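Local coordinates for protein alpha-glucosidase (Pseudoalteromonas sp. K8, PDB 5HQA) that hydrolyses alpha-glucosides as a glycoside hydrolase of family 97, binding calcium and, in this structure, the inhibitor acarbose, at residues Phe328-Pro333 against Val363-Lys368; Asp372-Tyr377 against Leu420-Leu425; Gly394-Ile399 against Gln413-Glu418. One frame throughout, in Å; residues are numbered along the deposited sequence.

Contact 1 of 3, residues Phe328-Pro333 against Val363-Lys368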
loop_
_atom_site.group_PDB
_atom_site.type_symbol
_atom_site.label_atom_id
_atom_site.label_comp_id
_atom_site.label_asym_id
_atom_site.label_seq_id
_atom_site.Cartn_x
_atom_site.Cartn_y
_atom_site.Cartn_z
ATOM N N PHE A 328 2.655 -5.155 -27.001
ATOM C CA PHE A 328 3.674 -5.700 -26.109
ATOM C C PHE A 328 3.745 -7.216 -26.241
ATOM O O PHE A 328 2.718 -7.903 -26.218
ATOM C CB PHE A 328 3.363 -5.336 -24.656
ATOM C CG PHE A 328 3.780 -3.955 -24.266
ATOM C CD1 PHE A 328 5.080 -3.521 -24.480
ATOM C CD2 PHE A 328 2.873 -3.092 -23.672
ATOM C CE1 PHE A 328 5.474 -2.241 -24.105
ATOM C CE2 PHE A 328 3.251 -1.811 -23.297
ATOM C CZ PHE A 328 4.555 -1.381 -23.515
ATOM N N SER A 329 4.960 -7.736 -26.388
ATOM C CA SER A 329 5.228 -9.155 -26.203
ATOM C C SER A 329 5.779 -9.367 -24.802
ATOM O O SER A 329 6.615 -8.590 -24.329
ATOM C CB SER A 329 6.232 -9.675 -27.235
ATOM O OG SER A 329 6.633 -11.004 -26.934
ATOM N N PHE A 330 5.310 -10.413 -24.132
ATOM C CA PHE A 330 5.822 -10.735 -22.809
ATOM C C PHE A 330 6.717 -11.961 -22.826
ATOM O O PHE A 330 7.063 -12.486 -21.763
ATOM C CB PHE A 330 4.658 -10.883 -21.830
ATOM C CG PHE A 330 3.836 -9.624 -21.723
ATOM C CD1 PHE A 330 4.285 -8.554 -20.960
ATOM C CD2 PHE A 330 2.650 -9.485 -22.433
ATOM C CE1 PHE A 330 3.555 -7.382 -20.878
ATOM C CE2 PHE A 330 1.905 -8.310 -22.351
ATOM C CZ PHE A 330 2.361 -7.258 -21.574
ATOM N N THR A 331 7.134 -12.401 -24.010
ATOM C CA THR A 331 8.110 -13.473 -24.143
ATOM C C THR A 331 9.294 -13.123 -25.025
ATOM O O THR A 331 10.325 -13.796 -24.919
ATOM C CB THR A 331 7.457 -14.741 -24.720
ATOM O OG1 THR A 331 6.762 -14.403 -25.929
ATOM C CG2 THR A 331 6.482 -15.354 -23.730
ATOM N N GLN A 332 9.188 -12.115 -25.895
ATOM C CA GLN A 332 10.214 -11.864 -26.897
ATOM C C GLN A 332 11.057 -10.663 -26.502
ATOM O O GLN A 332 10.576 -9.524 -26.597
ATOM C CB GLN A 332 9.578 -11.631 -28.263
ATOM C CG GLN A 332 10.587 -11.295 -29.349
ATOM C CD GLN A 332 11.585 -12.424 -29.575
ATOM O OE1 GLN A 332 11.196 -13.570 -29.824
ATOM N NE2 GLN A 332 12.878 -12.108 -29.471
ATOM N N PRO A 333 12.304 -10.847 -26.081
ATOM C CA PRO A 333 13.157 -9.693 -25.788
ATOM C C PRO A 333 13.606 -8.985 -27.056
ATOM O O PRO A 333 13.623 -9.546 -28.155
ATOM C CB PRO A 333 14.350 -10.316 -25.057
ATOM C CG PRO A 333 14.416 -11.694 -25.612
ATOM C CD PRO A 333 12.985 -12.120 -25.789
ATOM N N VAL A 363 -5.225 -5.534 -20.678
ATOM C CA VAL A 363 -5.056 -6.718 -19.848
ATOM C C VAL A 363 -5.354 -8.001 -20.610
ATOM O O VAL A 363 -4.927 -9.078 -20.174
ATOM C CB VAL A 363 -5.913 -6.618 -18.572
ATOM C CG1 VAL A 363 -5.431 -5.431 -17.728
ATOM C CG2 VAL A 363 -7.395 -6.466 -18.920
ATOM N N SER A 364 -6.056 -7.925 -21.739
ATOM C CA SER A 364 -6.319 -9.139 -22.504
ATOM C C SER A 364 -5.082 -9.587 -23.264
ATOM O O SER A 364 -4.808 -10.788 -23.352
ATOM C CB SER A 364 -7.485 -8.916 -23.465
ATOM O OG SER A 364 -8.684 -8.696 -22.739
ATOM N N ASN A 365 -4.324 -8.634 -23.816
ATOM C CA ASN A 365 -3.057 -8.968 -24.455
ATOM C C ASN A 365 -2.082 -9.577 -23.457
ATOM O O ASN A 365 -1.302 -10.471 -23.806
ATOM C CB ASN A 365 -2.451 -7.721 -25.101
ATOM C CG ASN A 365 -1.102 -7.997 -25.742
ATOM O OD1 ASN A 365 -0.990 -8.837 -26.631
ATOM N ND2 ASN A 365 -0.070 -7.285 -25.297
ATOM N N TYR A 366 -2.101 -9.100 -22.211
ATOM C CA TYR A 366 -1.260 -9.702 -21.179
ATOM C C TYR A 366 -1.776 -11.083 -20.800
ATOM O O TYR A 366 -1.007 -12.048 -20.724
ATOM C CB TYR A 366 -1.223 -8.789 -19.954
ATOM C CG TYR A 366 -0.303 -9.222 -18.826
ATOM C CD1 TYR A 366 0.867 -9.936 -19.069
ATOM C CD2 TYR A 366 -0.607 -8.891 -17.508
ATOM C CE1 TYR A 366 1.713 -10.314 -18.020
ATOM C CE2 TYR A 366 0.227 -9.256 -16.462
ATOM C CZ TYR A 366 1.380 -9.962 -16.722
ATOM O OH TYR A 366 2.184 -10.320 -15.666
ATOM N N ARG A 367 -3.085 -11.194 -20.566
ATOM C CA ARG A 367 -3.667 -12.457 -20.123
ATOM C C ARG A 367 -3.372 -13.583 -21.108
ATOM O O ARG A 367 -3.051 -14.708 -20.701
ATOM C CB ARG A 367 -5.175 -12.282 -19.927
ATOM C CG ARG A 367 -5.958 -13.578 -19.840
ATOM C CD ARG A 367 -5.853 -14.201 -18.469
ATOM N NE ARG A 367 -6.727 -13.537 -17.509
ATOM C CZ ARG A 367 -7.616 -14.153 -16.737
ATOM N NH1 ARG A 367 -7.762 -15.464 -16.788
ATOM N NH2 ARG A 367 -8.346 -13.447 -15.895
ATOM N N LYS A 368 -3.451 -13.301 -22.412
ATOM C CA LYS A 368 -3.244 -14.373 -23.375
ATOM C C LYS A 368 -1.801 -14.852 -23.397
ATOM O O LYS A 368 -1.558 -16.006 -23.759
ATOM C CB LYS A 368 -3.696 -13.941 -24.775
ATOM C CG LYS A 368 -2.744 -13.050 -25.536
ATOM C CD LYS A 368 -3.436 -12.460 -26.777
ATOM C CE LYS A 368 -2.555 -11.424 -27.494
ATOM N NZ LYS A 368 -3.342 -10.290 -28.090
#
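The first torsion of N365, with CG anti to the backbone N (chi1 178°), carries ND2 to F328 O, while F330, its CG anti to its own carbonyl carbon, lays its ring against Y366. In that extended form ND2 of N365 donates to O of F328 at 3.0 Å, with an N-H...O angle of 171°. The acceptor lies almost in the plane of the N365 amide, and the donor sits in the carbonyl plane of F328 on a lone pair, so both ends of the bond are well aligned. Q369 NE2 is a second donor to the same oxygen. Beside this bond the F330 ring packs on the helix: Y366 sends its edge toward the ring face, CD1 standing over the ring centre, with centroids 4.8 Å apart and planes at 50°. CE2 of F330 also rests 3.7 Å from CA of Y366, which brings the ring down onto the helix backbone. An alanine in place of F330 would probably open a gap beside Y366 CD1 and its CA, and strip the N365 amide of the ring that flanks it. The hydroxyl of Y366 is bonded to H357, so its polar end is held away from F330. All four touching residues are buried. The arrangement joins the loop between strand 307-310 and helix 339-349 to the first turns of helix 363-379; further along this helix, Q369 also receives the backbone NH of F330 and A373 meets the F330 side chain, while F328 packs edge-to-face with W317, outside that helix.

Contact 2 of 3, residues Asp372-Tyr377 against Leu420-Leu425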
loop_
_atom_site.group_PDB
_atom_site.type_symbol
_atom_site.label_atom_id
_atom_site.label_comp_id
_atom_site.label_asym_id
_atom_site.label_seq_id
_atom_site.Cartn_x
_atom_site.Cartn_y
_atom_site.Cartn_z
ATOM N N ASP A 372 2.830 -18.242 -20.837
ATOM C CA ASP A 372 4.132 -18.323 -21.493
ATOM C C ASP A 372 5.140 -17.369 -20.853
ATOM O O ASP A 372 6.330 -17.694 -20.742
ATOM C CB ASP A 372 3.986 -18.015 -22.984
ATOM C CG ASP A 372 3.211 -19.092 -23.736
ATOM O OD1 ASP A 372 3.136 -20.239 -23.247
ATOM O OD2 ASP A 372 2.685 -18.790 -24.828
ATOM N N ALA A 373 4.685 -16.182 -20.437
ATOM C CA ALA A 373 5.590 -15.203 -19.844
ATOM C C ALA A 373 6.170 -15.712 -18.529
ATOM O O ALA A 373 7.374 -15.578 -18.280
ATOM C CB ALA A 373 4.858 -13.875 -19.632
ATOM N N PHE A 374 5.330 -16.304 -17.676
ATOM C CA PHE A 374 5.824 -16.797 -16.394
ATOM C C PHE A 374 6.659 -18.058 -16.572
ATOM O O PHE A 374 7.623 -18.269 -15.828
ATOM C CB PHE A 374 4.655 -17.045 -15.429
ATOM C CG PHE A 374 4.094 -15.779 -14.808
ATOM C CD1 PHE A 374 4.920 -14.707 -14.513
ATOM C CD2 PHE A 374 2.738 -15.670 -14.519
ATOM C CE1 PHE A 374 4.409 -13.543 -13.946
ATOM C CE2 PHE A 374 2.221 -14.506 -13.951
ATOM C CZ PHE A 374 3.062 -13.441 -13.670
ATOM N N ALA A 375 6.319 -18.896 -17.554
ATOM C CA ALA A 375 7.163 -20.049 -17.848
ATOM C C ALA A 375 8.560 -19.606 -18.259
ATOM O O ALA A 375 9.559 -20.191 -17.822
ATOM C CB ALA A 375 6.527 -20.905 -18.940
ATOM N N LEU A 376 8.648 -18.569 -19.095
ATOM C CA LEU A 376 9.952 -18.041 -19.484
ATOM C C LEU A 376 10.719 -17.549 -18.266
ATOM O O LEU A 376 11.908 -17.843 -18.099
ATOM C CB LEU A 376 9.778 -16.910 -20.500
ATOM C CG LEU A 376 11.047 -16.102 -20.792
ATOM C CD1 LEU A 376 12.136 -16.982 -21.394
ATOM C CD2 LEU A 376 10.737 -14.923 -21.708
ATOM N N TYR A 377 10.043 -16.804 -17.394
ATOM C CA TYR A 377 10.716 -16.273 -16.219
ATOM C C TYR A 377 11.130 -17.384 -15.261
ATOM O O TYR A 377 12.238 -17.348 -14.710
ATOM C CB TYR A 377 9.811 -15.257 -15.536
ATOM C CG TYR A 377 9.984 -13.857 -16.071
ATOM C CD1 TYR A 377 11.106 -13.503 -16.820
ATOM C CD2 TYR A 377 9.032 -12.882 -15.816
ATOM C CE1 TYR A 377 11.270 -12.204 -17.294
ATOM C CE2 TYR A 377 9.187 -11.591 -16.279
ATOM C CZ TYR A 377 10.297 -11.253 -17.015
ATOM O OH TYR A 377 10.418 -9.949 -17.457
ATOM N N LEU A 420 -5.827 -10.702 -9.037
ATOM C CA LEU A 420 -5.618 -11.903 -8.238
ATOM C C LEU A 420 -5.283 -13.100 -9.119
ATOM O O LEU A 420 -4.485 -13.952 -8.721
ATOM C CB LEU A 420 -6.846 -12.185 -7.368
ATOM C CG LEU A 420 -6.628 -13.322 -6.363
ATOM C CD1 LEU A 420 -5.443 -13.015 -5.458
ATOM C CD2 LEU A 420 -7.879 -13.598 -5.543
ATOM N N HIS A 421 -5.851 -13.172 -10.324
ATOM C CA HIS A 421 -5.466 -14.243 -11.235
ATOM C C HIS A 421 -3.974 -14.194 -11.525
ATOM O O HIS A 421 -3.295 -15.227 -11.511
ATOM C CB HIS A 421 -6.247 -14.154 -12.542
ATOM C CG HIS A 421 -5.664 -15.000 -13.631
ATOM N ND1 HIS A 421 -5.763 -16.375 -13.635
ATOM C CD2 HIS A 421 -4.934 -14.671 -14.724
ATOM C CE1 HIS A 421 -5.139 -16.856 -14.696
ATOM N NE2 HIS A 421 -4.629 -15.844 -15.375
ATOM N N ASN A 422 -3.454 -12.993 -11.787
ATOM C CA ASN A 422 -2.029 -12.809 -12.057
ATOM C C ASN A 422 -1.182 -13.275 -10.874
ATOM O O ASN A 422 -0.192 -14.004 -11.044
ATOM C CB ASN A 422 -1.785 -11.329 -12.383
ATOM C CG ASN A 422 -0.332 -11.012 -12.679
ATOM O OD1 ASN A 422 0.330 -10.330 -11.898
ATOM N ND2 ASN A 422 0.161 -11.476 -13.823
ATOM N N VAL A 423 -1.577 -12.882 -9.660
ATOM C CA VAL A 423 -0.836 -13.254 -8.454
ATOM C C VAL A 423 -0.880 -14.763 -8.229
ATOM O O VAL A 423 0.136 -15.389 -7.899
ATOM C CB VAL A 423 -1.395 -12.480 -7.244
ATOM C CG1 VAL A 423 -0.860 -13.043 -5.932
ATOM C CG2 VAL A 423 -1.074 -10.983 -7.380
ATOM N N LYS A 424 -2.053 -15.372 -8.399
ATOM C CA LYS A 424 -2.169 -16.809 -8.173
ATOM C C LYS A 424 -1.399 -17.600 -9.224
ATOM O O LYS A 424 -0.768 -18.617 -8.906
ATOM C CB LYS A 424 -3.637 -17.226 -8.179
ATOM C CG LYS A 424 -4.427 -16.861 -6.939
ATOM C CD LYS A 424 -5.888 -17.150 -7.221
ATOM C CE LYS A 424 -6.700 -17.357 -5.977
ATOM N NZ LYS A 424 -8.128 -17.590 -6.344
ATOM N N LEU A 425 -1.460 -17.169 -10.483
ATOM C CA LEU A 425 -0.677 -17.841 -11.515
ATOM C C LEU A 425 0.818 -17.674 -11.260
ATOM O O LEU A 425 1.590 -18.631 -11.405
ATOM C CB LEU A 425 -1.056 -17.311 -12.898
ATOM C CG LEU A 425 -0.360 -18.002 -14.070
ATOM C CD1 LEU A 425 -0.664 -19.489 -14.060
ATOM C CD2 LEU A 425 -0.800 -17.384 -15.384
#
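F374 reaches across to the neighbouring helix with its ring edge, and both partners from 420-425 meet that edge near the ring plane. The amide of N422 crosses the phenylalanine side chain at about a right angle, its plane turned 38° from the ring, and brings ND2 to 3.5 Å from CZ of F374. L425 approaches obliquely at a different part of the rim, with its CG 3.9 Å from CD2 of F374. The ring therefore borders a polar and an apolar side chain of successive turns of one helix. N422 is extended, CG opposite the backbone N (chi1 180°), which carries ND2 out toward the ring. The approach of ND2 to the ring edge is a van der Waals contact; the hydrogen-bonding partner of N422 ND2 is the Y366 hydroxyl, a bond that helps fix the amide's direction. Only 147 Å² is buried, consistent with a single aromatic side chain bridging two helices; the nearest CA atoms of the two segments, F374 and L425, are 8.2 Å apart. The contact pairs helix 363-379 with helix 413-428 on the outside of the parallel barrel sheet: I433 of strand 432-435 touches both F374 and N422, and T387 of strand 384-388 also meets N422.

Contact 3 of 3, residues Gly394-Ile399 against Gln413-Glu418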
loop_
_atom_site.group_PDB
_atom_site.type_symbol
_atom_site.label_atom_id
_atom_site.label_comp_id
_atom_site.label_asym_id
_atom_site.label_seq_id
_atom_site.Cartn_x
_atom_site.Cartn_y
_atom_site.Cartn_z
ATOM N N GLY A 394 -10.542 4.477 -15.565
ATOM C CA GLY A 394 -11.623 3.964 -16.385
ATOM C C GLY A 394 -11.224 3.470 -17.759
ATOM O O GLY A 394 -12.110 3.161 -18.563
ATOM N N ASN A 395 -9.924 3.368 -18.065
ATOM C CA ASN A 395 -9.492 3.021 -19.420
ATOM C C ASN A 395 -8.618 1.770 -19.475
ATOM O O ASN A 395 -7.821 1.605 -20.403
ATOM C CB ASN A 395 -8.781 4.204 -20.072
ATOM C CG ASN A 395 -9.754 5.229 -20.582
ATOM O OD1 ASN A 395 -10.244 5.118 -21.699
ATOM N ND2 ASN A 395 -10.089 6.207 -19.746
ATOM N N ILE A 396 -8.763 0.865 -18.503
ATOM C CA ILE A 396 -8.339 -0.508 -18.738
ATOM C C ILE A 396 -9.031 -1.003 -20.004
ATOM O O ILE A 396 -10.228 -0.772 -20.205
ATOM C CB ILE A 396 -8.693 -1.397 -17.530
ATOM C CG1 ILE A 396 -7.817 -1.059 -16.316
ATOM C CG2 ILE A 396 -8.589 -2.888 -17.900
ATOM C CD1 ILE A 396 -6.358 -1.486 -16.469
ATOM N N LYS A 397 -8.285 -1.678 -20.870
ATOM C CA LYS A 397 -8.845 -2.253 -22.085
ATOM C C LYS A 397 -8.903 -3.768 -21.946
ATOM O O LYS A 397 -7.880 -4.412 -21.671
ATOM C CB LYS A 397 -8.012 -1.866 -23.304
ATOM C CG LYS A 397 -8.507 -2.473 -24.612
ATOM C CD LYS A 397 -7.590 -2.056 -25.760
ATOM C CE LYS A 397 -7.979 -2.722 -27.052
ATOM N NZ LYS A 397 -7.160 -2.212 -28.182
ATOM N N ARG A 398 -10.097 -4.337 -22.127
ATOM C CA ARG A 398 -10.253 -5.780 -22.262
ATOM C C ARG A 398 -11.004 -6.078 -23.551
ATOM O O ARG A 398 -11.724 -5.233 -24.087
ATOM C CB ARG A 398 -10.994 -6.399 -21.070
ATOM C CG ARG A 398 -12.462 -6.026 -21.005
ATOM C CD ARG A 398 -13.142 -6.639 -19.788
ATOM N NE ARG A 398 -14.553 -6.272 -19.734
ATOM C CZ ARG A 398 -15.543 -7.056 -20.150
ATOM N NH1 ARG A 398 -16.797 -6.632 -20.066
ATOM N NH2 ARG A 398 -15.279 -8.264 -20.639
ATOM N N ILE A 399 -10.807 -7.293 -24.055
ATOM C CA ILE A 399 -11.532 -7.799 -25.212
ATOM C C ILE A 399 -12.521 -8.829 -24.692
ATOM O O ILE A 399 -12.117 -9.807 -24.052
ATOM C CB ILE A 399 -10.586 -8.417 -26.251
ATOM C CG1 ILE A 399 -9.494 -7.422 -26.645
ATOM C CG2 ILE A 399 -11.366 -8.854 -27.469
ATOM C CD1 ILE A 399 -10.015 -6.178 -27.325
ATOM N N GLN A 413 -14.817 -4.873 -10.083
ATOM C CA GLN A 413 -14.770 -6.319 -9.855
ATOM C C GLN A 413 -13.943 -7.034 -10.923
ATOM O O GLN A 413 -13.174 -7.953 -10.611
ATOM C CB GLN A 413 -16.190 -6.887 -9.816
ATOM C CG GLN A 413 -16.262 -8.406 -9.685
ATOM C CD GLN A 413 -17.690 -8.911 -9.734
ATOM O OE1 GLN A 413 -18.558 -8.293 -10.353
ATOM N NE2 GLN A 413 -17.946 -10.033 -9.071
ATOM N N PHE A 414 -14.085 -6.630 -12.189
ATOM C CA PHE A 414 -13.325 -7.282 -13.252
ATOM C C PHE A 414 -11.826 -7.233 -12.970
ATOM O O PHE A 414 -11.135 -8.257 -13.032
ATOM C CB PHE A 414 -13.619 -6.637 -14.610
ATOM C CG PHE A 414 -12.679 -7.099 -15.686
ATOM C CD1 PHE A 414 -12.851 -8.348 -16.283
ATOM C CD2 PHE A 414 -11.584 -6.321 -16.057
ATOM C CE1 PHE A 414 -11.960 -8.798 -17.252
ATOM C CE2 PHE A 414 -10.687 -6.771 -17.027
ATOM C CZ PHE A 414 -10.878 -8.007 -17.620
ATOM N N MET A 415 -11.297 -6.039 -12.678
ATOM C CA MET A 415 -9.857 -5.922 -12.464
ATOM C C MET A 415 -9.439 -6.515 -11.126
ATOM O O MET A 415 -8.344 -7.088 -11.016
ATOM C CB MET A 415 -9.406 -4.463 -12.573
ATOM C CG MET A 415 -9.154 -4.037 -14.023
ATOM S SD MET A 415 -7.921 -5.076 -14.852
ATOM C CE MET A 415 -6.452 -4.790 -13.869
ATOM N N VAL A 416 -10.281 -6.382 -10.094
ATOM C CA VAL A 416 -9.989 -7.043 -8.820
ATOM C C VAL A 416 -9.694 -8.519 -9.062
ATOM O O VAL A 416 -8.693 -9.062 -8.580
ATOM C CB VAL A 416 -11.151 -6.843 -7.828
ATOM C CG1 VAL A 416 -11.077 -7.867 -6.681
ATOM C CG2 VAL A 416 -11.146 -5.413 -7.287
ATOM N N ASN A 417 -10.530 -9.170 -9.872
ATOM C CA ASN A 417 -10.307 -10.575 -10.192
ATOM C C ASN A 417 -9.105 -10.766 -11.113
ATOM O O ASN A 417 -8.389 -11.771 -11.001
ATOM C CB ASN A 417 -11.566 -11.168 -10.827
ATOM C CG ASN A 417 -12.688 -11.351 -9.819
ATOM O OD1 ASN A 417 -12.432 -11.427 -8.614
ATOM N ND2 ASN A 417 -13.933 -11.414 -10.300
ATOM N N GLU A 418 -8.873 -9.815 -12.020
ATOM C CA GLU A 418 -7.745 -9.902 -12.940
ATOM C C GLU A 418 -6.413 -9.838 -12.194
ATOM O O GLU A 418 -5.487 -10.602 -12.497
ATOM C CB GLU A 418 -7.859 -8.780 -13.974
ATOM C CG GLU A 418 -7.035 -8.983 -15.222
ATOM C CD GLU A 418 -7.507 -10.150 -16.082
ATOM O OE1 GLU A 418 -8.723 -10.454 -16.115
ATOM O OE2 GLU A 418 -6.637 -10.772 -16.725
#
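One face of the F414 ring is covered by R398, whose CD stands 3.4 Å above the ring plane and is offset toward the rim, while I396 CG2 comes up at the ring edge, near its plane. The methylene makes a CH-pi contact: R398 CD is 3.5 Å from the F414 centroid, 17° off the ring normal, and its nearest ring atom is CZ. The guanidinium is farther away, R398 CZ lying 5.2 Å from the centroid, so any cation-pi attraction is weak at most. Its charge is instead paired with E408, which receives NE of R398 in a salt bridge. The arginine leaves its backbone with CG between the N and the carbonyl carbon (chi1 70°) and then runs extended to NE, which lays CB and CD along the ring and lifts the charged end away from the ring face while it stays above the ring.

Deeper in the contact, I396 and M415 reach toward each other tip to tip, I396 CG2 meeting SD of M415 at 3.8 Å. Bends at chi2 and chi3 of the methionine carry its end nearer the strand. I396 CG2 also approaches CE2 of F414, although at 4.5 Å this is a loose touch. V363 at the start of helix 363-379 packs against I396, F414 and M415, closing the same apolar cluster.

The axes of strand 396-399 and the helical segment 413-418 run at 83° and come within 11.0 Å. Strand 396-399 pairs antiparallel with strand 405-408, forming a two-stranded hairpin in the segment between barrel strand 384-388 and helix 413-428. This is an excursion in a beta-alpha loop of the TIM-barrel catalytic domain, folded back over the start of the helix that follows.

How the contacts relate
All three contacts lie within the catalytic region, and helices 363-379 and 413-428 tie them together. Contacts 1 and 2, with centres 11 Å apart, share helix 363-379 and meet where Y366 OH and N422 ND2 are 3.0 Å apart. Contact 1 joins contact 3, about 16 Å away between centres, through the salt bridge of R367 NE to E418 OE2 at 2.9 Å. Contacts 2 and 3 both use helix 413-428, their segments on it adjoining. Contact 1 is nearest the sugar, the F328 side chain lying about 7 Å from the bound acarbose unit; I396 of contact 3 is about 7 Å from the side chain of the calcium ligand E437.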